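Local atomic coordinates of putative aminopeptidase (Leishmania major, PDB entry 5NTH), a protein that probably acts as a manganese-dependent leucyl aminopeptidase of the M17 family, removing single residues from the amino-terminal ends of peptides. Residues D118-A123 against T149-A154; A126-V131 against A158-Y163. One frame throughout, in Å; residues are numbered along the deposited sequence.

Overall arrangement
Followed from the N terminus, the chain runs through strand 97-103 into helix 117-127, then strand 137-142 and helix 148-156, and leaves by the loop toward strand 181-185. Contact 1 closes the first loop, bringing 149-154 back onto 118-123. Contact 2 starts at 126-131, inside that loop, and ends at 158-163, beyond it, so the two cross. Their centres are about 13 Å apart, and both contacts use helix 117-127; S121 O of contact 1 lies 3.4 Å from A158 CB of contact 2. Together they join two helices, and the segment that follows each, beside strand 137-142 of the N-terminal domain.

Contact 1: residues D118-A123 against T149-A154; sequences DSMSEA and TAVANA
The short helical segments 118-123 and 149-154 run in the same general direction, their axes inclined by 33° and 9.1 Å apart at closest approach, and the closest pair of CA atoms is S121 CA and A154 CA, 4.9 Å apart. This close pair goes with a small residue, A154, which points its methyl at helix 117-127, where A154 CB meets M120 CB at 3.9 Å and S121 OG at 3.6 Å. M120 supplies the second apolar touch one turn back toward the N-terminal side of the partner helix. Its SD stands trans to CA (chi2 -172°), which carries the sulfur out to V151, and M120 SD stops 4.0 Å from V151 CG2. M120 and V151 both also pack on V141 of strand 137-142, evidence that the two helices lie on one face of the six-stranded mixed sheet of the macro-like N-terminal domain. The polar link lies at S121. There the hydroxyl donates to the backbone carbonyl of the other helix, S121 OG to A154 O; the modelled 2.4 Å is very short, so its exact length is doubtful. S121 CA comes within 3.5 Å of A154 O, in a CH-O contact. R157 NE is hydrogen-bonded to S121 OG as well, giving the hydroxyl a second partner. Outside the pair, N153 ND2 bonds to D454 OD1 and S452 O, and D118 OD2 to Y465 OH of a second subunit.

Contact 2: residues A126-V131 against A158-Y163; sequences AACGSV and AAPHSY
The nearly flat, puckered ring of P160 is met by C128 from its CD-CG side: C128 CB lies 3.9 Å from P160 CD and 4.1 Å from P160 CG. The same ring also packs on M179 of the loop that leads to strand 181-185. Both segments belong to the macro-like N-terminal domain, where the contact sets an extended strip against the region in which a helix gives way to a turn. Around P160 the chain is drawn out in a polyproline-II conformation, A159, P160 and H161 all having phi and psi in that region, as with P160 at -56° and 139°. Segment 126-131 is built quite differently. It carries on from helix 117-127 and bends at G129 and S130, whose backbone torsions are those of a type I turn, with V131 N bonded to C128 O at 3.2 Å. The limited extent of the contact shows in the 99 Å² buried by the two segments together, and in the absence of any hydrogen bond between them. C128 and A159 are the nearest backbone pair, yet their CA atoms are still 6.8 Å apart, so the gap is bridged by side-chain atoms. C128 itself is buried, and L137 of strand 137-142 is touched by A127, C128 and V131. A159, whose methyl points away from 126-131, packs on Q214 of helix 203-221, and H161 ND1 is hydrogen-bonded to D221 OD2 at the end of that helix. The thiol of C128 lies beside its own backbone N (chi1 -60°), a rotation that leaves C128 SG 4.0 Å from P160 CD. On the backbone of the other segment, A158 O is 4.2 Å from C128 SG.

Contact 1: residues D118-A123 against T149-A154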
loop_
_atom_site.group_PDB
_atom_site.type_symbol
_atom_site.label_atom_id
_atom_site.label_comp_id
_atom_site.label_asym_id
_atom_site.label_seq_id
_atom_site.Cartn_x
_atom_site.Cartn_y
_atom_site.Cartn_z
ATOM N N ASP A 118 10.083 30.291 -20.560
ATOM C CA ASP A 118 9.245 29.827 -19.462
ATOM C C ASP A 118 8.596 30.967 -18.692
ATOM O O ASP A 118 7.412 30.936 -18.397
ATOM C CB ASP A 118 10.006 28.885 -18.487
ATOM C CG ASP A 118 11.434 29.334 -18.185
ATOM O OD1 ASP A 118 11.779 30.522 -18.385
ATOM O OD2 ASP A 118 12.232 28.477 -17.764
ATOM N N SER A 119 9.392 31.959 -18.351
ATOM C CA SER A 119 8.893 33.117 -17.648
ATOM C C SER A 119 7.947 33.944 -18.522
ATOM O O SER A 119 6.972 34.503 -18.042
ATOM C CB SER A 119 10.073 33.938 -17.167
ATOM O OG SER A 119 10.828 33.161 -16.253
ATOM N N MET A 120 8.231 33.985 -19.816
ATOM C CA MET A 120 7.371 34.675 -20.779
ATOM C C MET A 120 5.994 34.058 -20.774
ATOM O O MET A 120 5.009 34.760 -20.725
ATOM C CB MET A 120 7.928 34.583 -22.201
ATOM C CG MET A 120 9.162 35.419 -22.460
ATOM S SD MET A 120 9.656 35.468 -24.214
ATOM C CE MET A 120 11.010 36.641 -24.059
ATOM N N SER A 121 5.956 32.736 -20.835
ATOM C CA SER A 121 4.708 31.992 -20.726
ATOM C C SER A 121 3.974 32.223 -19.388
ATOM O O SER A 121 2.759 32.439 -19.387
ATOM C CB SER A 121 4.965 30.509 -20.998
ATOM O OG SER A 121 4.947 30.284 -22.401
ATOM N N GLU A 122 4.691 32.194 -18.270
ATOM C CA GLU A 122 4.063 32.468 -16.977
ATOM C C GLU A 122 3.510 33.877 -16.952
ATOM O O GLU A 122 2.449 34.107 -16.398
ATOM C CB GLU A 122 5.021 32.278 -15.795
ATOM C CG GLU A 122 5.339 30.816 -15.458
ATOM C CD GLU A 122 6.381 30.632 -14.337
ATOM O OE1 GLU A 122 6.814 31.638 -13.711
ATOM O OE2 GLU A 122 6.764 29.465 -14.077
ATOM N N ALA A 123 4.220 34.819 -17.557
ATOM C CA ALA A 123 3.822 36.205 -17.494
ATOM C C ALA A 123 2.636 36.493 -18.411
ATOM O O ALA A 123 1.694 37.221 -18.018
ATOM C CB ALA A 123 4.985 37.082 -17.855
ATOM N N THR A 149 11.171 32.401 -32.608
ATOM C CA THR A 149 10.405 31.141 -32.519
ATOM C C THR A 149 10.063 30.791 -31.062
ATOM O O THR A 149 8.977 30.321 -30.792
ATOM C CB THR A 149 11.084 29.962 -33.238
ATOM O OG1 THR A 149 12.367 29.751 -32.671
ATOM C CG2 THR A 149 11.253 30.255 -34.716
ATOM N N ALA A 150 10.973 31.052 -30.135
ATOM C CA ALA A 150 10.719 30.874 -28.713
ATOM C C ALA A 150 9.605 31.793 -28.194
ATOM O O ALA A 150 8.733 31.378 -27.426
ATOM C CB ALA A 150 11.995 31.100 -27.931
ATOM N N VAL A 151 9.625 33.040 -28.626
ATOM C CA VAL A 151 8.532 33.944 -28.361
ATOM C C VAL A 151 7.243 33.442 -29.015
ATOM O O VAL A 151 6.218 33.378 -28.356
ATOM C CB VAL A 151 8.846 35.382 -28.837
ATOM C CG1 VAL A 151 7.671 36.327 -28.565
ATOM C CG2 VAL A 151 10.069 35.914 -28.117
ATOM N N ALA A 152 7.242 33.089 -30.286
ATOM C CA ALA A 152 5.969 32.676 -30.862
ATOM C C ALA A 152 5.373 31.495 -30.066
ATOM O O ALA A 152 4.174 31.510 -29.710
ATOM C CB ALA A 152 6.116 32.327 -32.318
ATOM N N ASN A 153 6.231 30.504 -29.776
ATOM C CA ASN A 153 5.886 29.376 -28.915
ATOM C C ASN A 153 5.426 29.791 -27.507
ATOM O O ASN A 153 4.342 29.411 -27.114
ATOM C CB ASN A 153 7.071 28.405 -28.825
ATOM C CG ASN A 153 6.743 27.092 -28.072
ATOM O OD1 ASN A 153 5.601 26.704 -27.934
ATOM N ND2 ASN A 153 7.772 26.402 -27.610
ATOM N N ALA A 154 6.242 30.566 -26.785
ATOM C CA ALA A 154 5.983 30.986 -25.379
ATOM C C ALA A 154 4.664 31.707 -25.178
ATOM O O ALA A 154 4.021 31.611 -24.108
ATOM C CB ALA A 154 7.101 31.874 -24.874
#

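Contact 2: residues A126-V131 against A158-Y163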
loop_
_atom_site.group_PDB
_atom_site.type_symbol
_atom_site.label_atom_id
_atom_site.label_comp_id
_atom_site.label_asym_id
_atom_site.label_seq_id
_atom_site.Cartn_x
_atom_site.Cartn_y
_atom_site.Cartn_z
ATOM N N ALA A 126 -0.760 34.988 -16.912
ATOM C CA ALA A 126 -1.287 35.791 -15.838
ATOM C C ALA A 126 -1.917 37.114 -16.334
ATOM O O ALA A 126 -2.743 37.698 -15.659
ATOM C CB ALA A 126 -0.192 36.078 -14.826
ATOM N N ALA A 127 -1.528 37.597 -17.499
ATOM C CA ALA A 127 -2.123 38.804 -18.067
ATOM C C ALA A 127 -3.415 38.510 -18.809
ATOM O O ALA A 127 -4.281 39.392 -18.948
ATOM C CB ALA A 127 -1.139 39.471 -19.012
ATOM N N CYS A 128 -3.561 37.284 -19.297
ATOM C CA CYS A 128 -4.746 36.957 -20.078
ATOM C C CYS A 128 -5.974 36.834 -19.169
ATOM O O CYS A 128 -7.108 36.888 -19.658
ATOM C CB CYS A 128 -4.552 35.678 -20.898
ATOM S SG CYS A 128 -3.201 35.744 -22.088
ATOM N N GLY A 129 -5.767 36.674 -17.860
ATOM C CA GLY A 129 -6.872 36.316 -16.969
ATOM C C GLY A 129 -7.966 37.360 -16.802
ATOM O O GLY A 129 -9.081 37.033 -16.365
ATOM N N SER A 130 -7.620 38.612 -17.133
ATOM C CA SER A 130 -8.514 39.769 -16.994
ATOM C C SER A 130 -8.983 40.316 -18.350
ATOM O O SER A 130 -9.626 41.349 -18.403
ATOM C CB SER A 130 -7.798 40.862 -16.190
ATOM O OG SER A 130 -6.443 40.923 -16.614
ATOM N N VAL A 131 -8.667 39.626 -19.437
ATOM C CA VAL A 131 -9.047 40.081 -20.763
ATOM C C VAL A 131 -10.467 39.603 -21.037
ATOM O O VAL A 131 -10.762 38.416 -20.931
ATOM C CB VAL A 131 -8.057 39.574 -21.831
ATOM C CG1 VAL A 131 -8.499 39.942 -23.232
ATOM C CG2 VAL A 131 -6.680 40.151 -21.579
ATOM N N ALA A 158 0.661 29.976 -24.022
ATOM C CA ALA A 158 0.254 30.605 -22.764
ATOM C C ALA A 158 -1.118 31.280 -22.837
ATOM O O ALA A 158 -1.595 31.843 -21.859
ATOM C CB ALA A 158 1.316 31.577 -22.287
ATOM N N ALA A 159 -1.767 31.175 -23.983
ATOM C CA ALA A 159 -3.068 31.766 -24.162
ATOM C C ALA A 159 -4.075 30.902 -23.477
ATOM O O ALA A 159 -3.847 29.716 -23.321
ATOM C CB ALA A 159 -3.405 31.849 -25.642
ATOM N N PRO A 160 -5.223 31.475 -23.122
ATOM C CA PRO A 160 -6.311 30.615 -22.634
ATOM C C PRO A 160 -6.654 29.531 -23.653
ATOM O O PRO A 160 -6.719 29.815 -24.848
ATOM C CB PRO A 160 -7.508 31.584 -22.414
ATOM C CG PRO A 160 -6.994 32.969 -22.672
ATOM C CD PRO A 160 -5.662 32.861 -23.390
ATOM N N HIS A 161 -6.891 28.311 -23.174
ATOM C CA HIS A 161 -6.971 27.136 -24.059
ATOM C C HIS A 161 -8.271 27.091 -24.827
ATOM O O HIS A 161 -9.289 27.450 -24.293
ATOM C CB HIS A 161 -6.797 25.844 -23.257
ATOM C CG HIS A 161 -5.433 25.692 -22.667
ATOM N ND1 HIS A 161 -4.805 24.476 -22.538
ATOM C CD2 HIS A 161 -4.556 26.619 -22.211
ATOM C CE1 HIS A 161 -3.609 24.661 -22.014
ATOM N NE2 HIS A 161 -3.438 25.949 -21.800
ATOM N N SER A 162 -8.221 26.623 -26.068
ATOM C CA SER A 162 -9.390 26.599 -26.927
ATOM C C SER A 162 -10.401 25.520 -26.603
ATOM O O SER A 162 -11.572 25.694 -26.900
ATOM C CB SER A 162 -8.992 26.517 -28.401
ATOM O OG SER A 162 -8.577 25.232 -28.786
ATOM N N TYR A 163 -9.947 24.396 -26.055
ATOM C CA TYR A 163 -10.863 23.362 -25.587
ATOM C C TYR A 163 -11.412 23.743 -24.231
ATOM O O TYR A 163 -10.644 23.870 -23.249
ATOM C CB TYR A 163 -10.228 21.962 -25.485
ATOM C CG TYR A 163 -11.263 20.923 -25.059
ATOM C CD1 TYR A 163 -12.067 20.308 -26.001
ATOM C CD2 TYR A 163 -11.488 20.613 -23.705
ATOM C CE1 TYR A 163 -13.047 19.406 -25.626
ATOM C CE2 TYR A 163 -12.461 19.684 -23.325
ATOM C CZ TYR A 163 -13.246 19.090 -24.296
ATOM O OH TYR A 163 -14.239 18.160 -23.992
#